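Local atomic coordinates of chorismatase (Streptomyces hygroscopicus, PDB entry 4BPS), a protein that hydrolyses chorismate to a dihydroxycyclohexadiene carboxylic acid and pyruvate, a step in making the immunosuppressants FK506 and FK520. Residues R110-T115 against F158-A163; D294-Y299 against S319-A324. All blocks are in the same frame, centred on the assembly; numbering follows the deposited sequence.

Interaction 1 of 2, residues R110-T115 against F158-A163. With 3EB (3-(2-carboxyethyl)benzoic acid), chain B.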
loop_
_atom_site.group_PDB
_atom_site.type_symbol
_atom_site.label_atom_id
_atom_site.label_comp_id
_atom_site.label_asym_id
_atom_site.label_seq_id
_atom_site.Cartn_x
_atom_site.Cartn_y
_atom_site.Cartn_z
ATOM N N ARG A 110 -4.822 -11.627 -18.781
ATOM C CA ARG A 110 -3.879 -12.451 -18.026
ATOM C C ARG A 110 -2.878 -11.524 -17.345
ATOM O O ARG A 110 -2.424 -10.571 -17.991
ATOM C CB ARG A 110 -3.100 -13.411 -18.988
ATOM C CG ARG A 110 -3.970 -14.364 -19.805
ATOM C CD ARG A 110 -3.137 -15.396 -20.578
ATOM N NE ARG A 110 -3.935 -16.335 -21.381
ATOM C CZ ARG A 110 -4.206 -16.203 -22.682
ATOM N NH1 ARG A 110 -4.934 -17.122 -23.301
ATOM N NH2 ARG A 110 -3.760 -15.165 -23.387
ATOM N N TYR A 111 -2.484 -11.798 -16.098
ATOM C CA TYR A 111 -1.597 -10.883 -15.383
ATOM C C TYR A 111 -0.376 -11.511 -14.758
ATOM O O TYR A 111 0.550 -10.759 -14.418
ATOM C CB TYR A 111 -2.362 -10.149 -14.276
ATOM C CG TYR A 111 -3.389 -9.182 -14.772
ATOM C CD1 TYR A 111 -3.007 -7.991 -15.386
ATOM C CD2 TYR A 111 -4.745 -9.453 -14.635
ATOM C CE1 TYR A 111 -3.933 -7.095 -15.838
ATOM C CE2 TYR A 111 -5.696 -8.541 -15.088
ATOM C CZ TYR A 111 -5.272 -7.356 -15.687
ATOM O OH TYR A 111 -6.173 -6.413 -16.149
ATOM N N ALA A 112 -0.301 -12.831 -14.561
ATOM C CA ALA A 112 0.835 -13.364 -13.798
ATOM C C ALA A 112 2.183 -13.040 -14.434
ATOM O O ALA A 112 3.104 -12.594 -13.751
ATOM C CB ALA A 112 0.711 -14.872 -13.588
ATOM N N ASP A 113 2.334 -13.316 -15.729
ATOM C CA ASP A 113 3.621 -13.094 -16.368
ATOM C C ASP A 113 3.998 -11.604 -16.329
ATOM O O ASP A 113 5.141 -11.239 -16.043
ATOM C CB ASP A 113 3.595 -13.599 -17.805
ATOM C CG ASP A 113 3.374 -15.099 -17.890
ATOM O OD1 ASP A 113 3.883 -15.848 -17.026
ATOM O OD2 ASP A 113 2.705 -15.546 -18.834
ATOM N N ALA A 114 3.038 -10.735 -16.593
ATOM C CA ALA A 114 3.305 -9.297 -16.587
ATOM C C ALA A 114 3.623 -8.785 -15.180
ATOM O O ALA A 114 4.453 -7.884 -15.021
ATOM C CB ALA A 114 2.108 -8.556 -17.146
ATOM N N THR A 115 2.980 -9.373 -14.175
ATOM C CA THR A 115 3.220 -8.987 -12.784
ATOM C C THR A 115 4.611 -9.459 -12.344
ATOM O O THR A 115 5.331 -8.742 -11.638
ATOM C CB THR A 115 2.144 -9.566 -11.863
ATOM O OG1 THR A 115 0.874 -9.019 -12.232
ATOM C CG2 THR A 115 2.394 -9.228 -10.405
ATOM N N PHE A 158 -2.500 -12.381 -9.979
ATOM C CA PHE A 158 -1.548 -11.396 -9.471
ATOM C C PHE A 158 -0.610 -12.020 -8.421
ATOM O O PHE A 158 0.603 -11.804 -8.463
ATOM C CB PHE A 158 -2.338 -10.207 -8.889
ATOM C CG PHE A 158 -1.544 -9.378 -7.918
ATOM C CD1 PHE A 158 -0.554 -8.499 -8.364
ATOM C CD2 PHE A 158 -1.751 -9.496 -6.554
ATOM C CE1 PHE A 158 0.216 -7.772 -7.470
ATOM C CE2 PHE A 158 -0.990 -8.751 -5.658
ATOM C CZ PHE A 158 -0.002 -7.904 -6.120
ATOM N N CYS A 159 -1.165 -12.778 -7.470
ATOM C CA CYS A 159 -0.322 -13.387 -6.449
ATOM C C CYS A 159 0.689 -14.356 -7.050
ATOM O O CYS A 159 1.817 -14.446 -6.552
ATOM C CB CYS A 159 -1.168 -14.114 -5.393
ATOM S SG CYS A 159 -1.953 -13.008 -4.166
ATOM N N VAL A 160 0.286 -15.134 -8.068
ATOM C CA VAL A 160 1.225 -16.024 -8.748
ATOM C C VAL A 160 2.401 -15.201 -9.294
ATOM O O VAL A 160 3.573 -15.564 -9.109
ATOM C CB VAL A 160 0.533 -16.804 -9.891
ATOM C CG1 VAL A 160 1.557 -17.507 -10.777
ATOM C CG2 VAL A 160 -0.465 -17.817 -9.319
ATOM N N GLY A 161 2.102 -14.112 -9.996
ATOM C CA GLY A 161 3.161 -13.304 -10.571
ATOM C C GLY A 161 4.099 -12.674 -9.553
ATOM O O GLY A 161 5.321 -12.672 -9.721
ATOM N N ARG A 162 3.527 -12.119 -8.488
ATOM C CA ARG A 162 4.364 -11.550 -7.442
ATOM C C ARG A 162 5.284 -12.615 -6.840
ATOM O O ARG A 162 6.478 -12.403 -6.687
ATOM C CB ARG A 162 3.481 -10.885 -6.393
ATOM C CG ARG A 162 4.249 -10.400 -5.176
ATOM C CD ARG A 162 3.401 -9.524 -4.237
ATOM N NE ARG A 162 2.232 -10.257 -3.716
ATOM C CZ ARG A 162 1.259 -9.695 -3.003
ATOM N NH1 ARG A 162 1.295 -8.386 -2.688
ATOM N NH2 ARG A 162 0.224 -10.437 -2.610
ATOM N N ALA A 163 4.718 -13.778 -6.522
ATOM C CA ALA A 163 5.487 -14.858 -5.924
ATOM C C ALA A 163 6.603 -15.298 -6.872
ATOM O O ALA A 163 7.729 -15.575 -6.428
ATOM C CB ALA A 163 4.575 -16.030 -5.556
HETATM C C 3EB B . -5.318 -9.997 3.973
HETATM O O 3EB B . -4.898 -10.999 3.385
HETATM C CA 3EB B . -6.254 -9.021 3.317
HETATM O OAB 3EB B . -1.956 -8.971 -1.563
HETATM O OAD 3EB B . -0.719 -7.170 -1.177
HETATM C CAE 3EB B . -4.044 -7.053 2.592
HETATM C CAF 3EB B . -2.848 -6.383 2.363
HETATM C CAG 3EB B . -4.513 -7.998 1.680
HETATM C CAH 3EB B . -2.111 -6.636 1.219
HETATM C CAL 3EB B . -1.716 -7.940 -0.903
HETATM C CAM 3EB B . -3.747 -8.255 0.542
HETATM C CAN 3EB B . -2.539 -7.597 0.309
HETATM O OXT 3EB B . -5.032 -9.751 5.207
HETATM C C2 3EB B . -5.844 -8.710 1.862
#
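Thr-115, which packs against Phe-158 and Gly-161, grips Tyr-111 O with two donors. Its OG1 lies 2.8 Å from Tyr-111 O, above the carbonyl plane. Its backbone N donates to the same oxygen in the first turn of helix 112-129, where Tyr-111 is the N-cap. OG1 stands beside the backbone N (chi1 -63°), turned back to that carbonyl. This fixes CG2 anti to the backbone N, facing helix 154-169.

The Thr-115 and Phe-158 side chains cross at about a right angle, with Thr-115 CG2 3.7 Å from Phe-158 CD1. The same methyl is 3.6 Å from Arg-162 N. The helices come very close at Gly-161. Ala-112 O sits 3.3 Å from Gly-161 CA. A beta carbon on Gly-161 would clash with Ala-112 O and Thr-115 CB, so this close approach depends on its having none. Beside this point, Ala-112 CB meets Val-160 CG1 at 3.9 Å. Asp-157, on the same helix as Phe-158, receives a hydrogen bond from Tyr-111 N and a weak one from Ala-112 N.

Phe-158 CE2 lies 3.5 Å above the plane of the Arg-162 guanidinium, over its centre. Arg-162 NH1 donates to 3EB OAD at 2.8 Å, almost straight at 177°. NH2 donates to OAB of the same carboxyl group at 162°. Tyr-155, Tyr-215 and Arg-228 also bond to this ligand. An alanine in place of Thr-115 would probably open a gap beside Phe-158 CD1 and leave Tyr-111 O with one donor fewer.

Arg-162 is a substrate-binding residue. Apolar contact on the face of its guanidinium, away from the in-plane N-H groups, is consistent with holding that plane turned to give two nearly straight bonds to the ligand carboxyl group.

Interaction 2 of 2, residues D294-Y299 against S319-A324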
loop_
_atom_site.group_PDB
_atom_site.type_symbol
_atom_site.label_atom_id
_atom_site.label_comp_id
_atom_site.label_asym_id
_atom_site.label_seq_id
_atom_site.Cartn_x
_atom_site.Cartn_y
_atom_site.Cartn_z
ATOM N N ASP A 294 -2.526 8.376 10.972
ATOM C CA ASP A 294 -2.918 9.477 10.097
ATOM C C ASP A 294 -2.796 9.013 8.637
ATOM O O ASP A 294 -2.303 7.914 8.342
ATOM C CB ASP A 294 -2.020 10.681 10.399
ATOM C CG ASP A 294 -2.604 12.026 9.962
ATOM O OD1 ASP A 294 -3.678 12.111 9.330
ATOM O OD2 ASP A 294 -1.907 13.031 10.262
ATOM N N HIS A 295 -3.293 9.849 7.727
ATOM C CA HIS A 295 -3.253 9.584 6.288
ATOM C C HIS A 295 -3.779 8.190 5.983
ATOM O O HIS A 295 -3.143 7.343 5.342
ATOM C CB HIS A 295 -1.872 9.894 5.702
ATOM C CG HIS A 295 -1.540 11.337 5.877
ATOM N ND1 HIS A 295 -0.756 11.791 6.918
ATOM C CD2 HIS A 295 -2.010 12.442 5.238
ATOM C CE1 HIS A 295 -0.734 13.115 6.888
ATOM N NE2 HIS A 295 -1.480 13.536 5.879
ATOM N N LEU A 296 -5.001 7.981 6.449
ATOM C CA LEU A 296 -5.686 6.712 6.275
ATOM C C LEU A 296 -6.491 6.679 4.994
ATOM O O LEU A 296 -7.160 7.654 4.649
ATOM C CB LEU A 296 -6.607 6.428 7.457
ATOM C CG LEU A 296 -5.900 6.342 8.819
ATOM C CD1 LEU A 296 -6.071 7.617 9.636
ATOM C CD2 LEU A 296 -6.423 5.147 9.598
ATOM N N LYS A 297 -6.434 5.537 4.323
ATOM C CA LYS A 297 -7.354 5.226 3.237
ATOM C C LYS A 297 -8.221 4.062 3.684
ATOM O O LYS A 297 -7.703 3.068 4.212
ATOM C CB LYS A 297 -6.614 4.908 1.939
ATOM C CG LYS A 297 -5.966 6.182 1.362
ATOM C CD LYS A 297 -4.595 5.960 0.766
ATOM C CE LYS A 297 -4.656 5.011 -0.378
ATOM N NZ LYS A 297 -3.272 4.507 -0.739
ATOM N N VAL A 298 -9.523 4.212 3.473
ATOM C CA VAL A 298 -10.516 3.240 3.891
ATOM C C VAL A 298 -11.234 2.773 2.614
ATOM O O VAL A 298 -11.940 3.564 1.988
ATOM C CB VAL A 298 -11.509 3.868 4.904
ATOM C CG1 VAL A 298 -12.564 2.833 5.308
ATOM C CG2 VAL A 298 -10.770 4.390 6.128
ATOM N N TYR A 299 -10.988 1.523 2.232
ATOM C CA TYR A 299 -11.549 0.968 1.015
ATOM C C TYR A 299 -12.819 0.235 1.360
ATOM O O TYR A 299 -12.817 -0.578 2.296
ATOM C CB TYR A 299 -10.556 -0.007 0.408
ATOM C CG TYR A 299 -9.158 0.535 0.180
ATOM C CD1 TYR A 299 -8.878 1.394 -0.885
ATOM C CD2 TYR A 299 -8.090 0.152 1.000
ATOM C CE1 TYR A 299 -7.584 1.847 -1.129
ATOM C CE2 TYR A 299 -6.788 0.596 0.771
ATOM C CZ TYR A 299 -6.545 1.444 -0.308
ATOM O OH TYR A 299 -5.282 1.887 -0.604
ATOM N N SER A 319 -10.115 12.891 15.340
ATOM C CA SER A 319 -10.859 13.845 14.523
ATOM C C SER A 319 -9.942 14.667 13.617
ATOM O O SER A 319 -10.397 15.231 12.613
ATOM C CB SER A 319 -11.673 14.793 15.394
ATOM O OG SER A 319 -10.842 15.678 16.122
ATOM N N THR A 320 -8.649 14.740 13.940
ATOM C CA THR A 320 -7.714 15.519 13.129
ATOM C C THR A 320 -7.024 14.668 12.062
ATOM O O THR A 320 -6.250 15.215 11.276
ATOM C CB THR A 320 -6.647 16.218 14.005
ATOM O OG1 THR A 320 -6.002 15.242 14.826
ATOM C CG2 THR A 320 -7.279 17.317 14.903
ATOM N N ALA A 321 -7.269 13.356 12.041
ATOM C CA ALA A 321 -6.609 12.498 11.063
ATOM C C ALA A 321 -7.181 12.752 9.687
ATOM O O ALA A 321 -8.388 12.903 9.533
ATOM C CB ALA A 321 -6.791 11.024 11.449
ATOM N N ALA A 322 -6.310 12.782 8.676
ATOM C CA ALA A 322 -6.739 12.780 7.289
ATOM C C ALA A 322 -7.217 11.372 6.947
ATOM O O ALA A 322 -6.464 10.406 7.108
ATOM C CB ALA A 322 -5.567 13.200 6.403
ATOM N N VAL A 323 -8.467 11.276 6.496
ATOM C CA VAL A 323 -9.094 9.997 6.190
ATOM C C VAL A 323 -9.792 10.128 4.841
ATOM O O VAL A 323 -10.526 11.085 4.622
ATOM C CB VAL A 323 -10.113 9.591 7.293
ATOM C CG1 VAL A 323 -10.725 8.260 6.980
ATOM C CG2 VAL A 323 -9.464 9.530 8.679
ATOM N N ALA A 324 -9.490 9.215 3.929
ATOM C CA ALA A 324 -10.114 9.200 2.610
ATOM C C ALA A 324 -10.808 7.871 2.403
ATOM O O ALA A 324 -10.180 6.812 2.481
ATOM C CB ALA A 324 -9.061 9.380 1.533
#
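Leu-296 pairs with Val-323 and Lys-297 with Ala-324 in parallel strands. The touching parts of the two segments run 32° apart. Three backbone bonds alternate along the pair, each 2.9 Å long: Leu-296 N to Ala-322 O, Ala-324 N to Leu-296 O, and Val-298 N to Ala-324 O. Two CA-H...O contacts add to them, Val-323 CA to Leu-296 O and Lys-297 CA to Ala-324 O.

Before the pair the chain turns a corner at His-295. There a side chain, not a backbone carbonyl, takes an N-H of the neighbouring segment. Asp-294 OD1 accepts from Ala-322 N at 2.8 Å, met nearly along its C-O axis. It also accepts from His-295 N, which comes from above the carboxylate plane. Asp-294 CG is anti to the backbone N (chi1 -159°), and from there OD1 reaches Ala-322 N. OD1 also lies above one face of the His-295 ring, offset toward its rim. Ala-322 CB touches His-295 CD2 at 3.8 Å, obliquely to the ring.

Leu-296, Val-298 and Val-323 share one face of the sheet. Leu-296 CD1 lies between two neighbours, 3.9 Å from Ala-321 CB and 4.0 Å from Val-323 CG2. The other valine branch, Val-323 CG1, meets Val-298 CG2 at 4.0 Å. Lys-297 and Ala-324 point to the other face, which Phe-24 and Phe-72 cover. There Lys-297 NZ forms salt bridges with Glu-74 and Glu-340.

On its other side, strand 296-300 pairs antiparallel with 337-343, the strand that carries the catalytic proton acceptor Glu-338. Val-298 is about 7 Å from Glu-338 between side chains. With helix 306-314 linking them, strands 296-300 and 323-327 form a beta-alpha-beta unit of this YjgF-fold enzyme.

The two contacts share no helix or strand and lie on opposite sides of the chain's centre, with centres about 30 Å apart and nearest atoms about 12 Å apart. Interaction 1 is buried and joins two helices at a glycine, with the methyls of Ala-112 and Thr-115 and the Phe-158 ring around it. Interaction 2 is partly buried: residues 296-298 are buried, Val-323 and Ala-324 partly exposed and Thr-320 exposed. Its cohesion comes mainly from backbone hydrogen bonds, which interaction 1 lacks between its segments. Only interaction 1 touches the ligand, through Arg-162. Interaction 2 relates to the site indirectly, through the strand bearing Glu-338; the Lys-297 side chain is about 11 Å from 3EB.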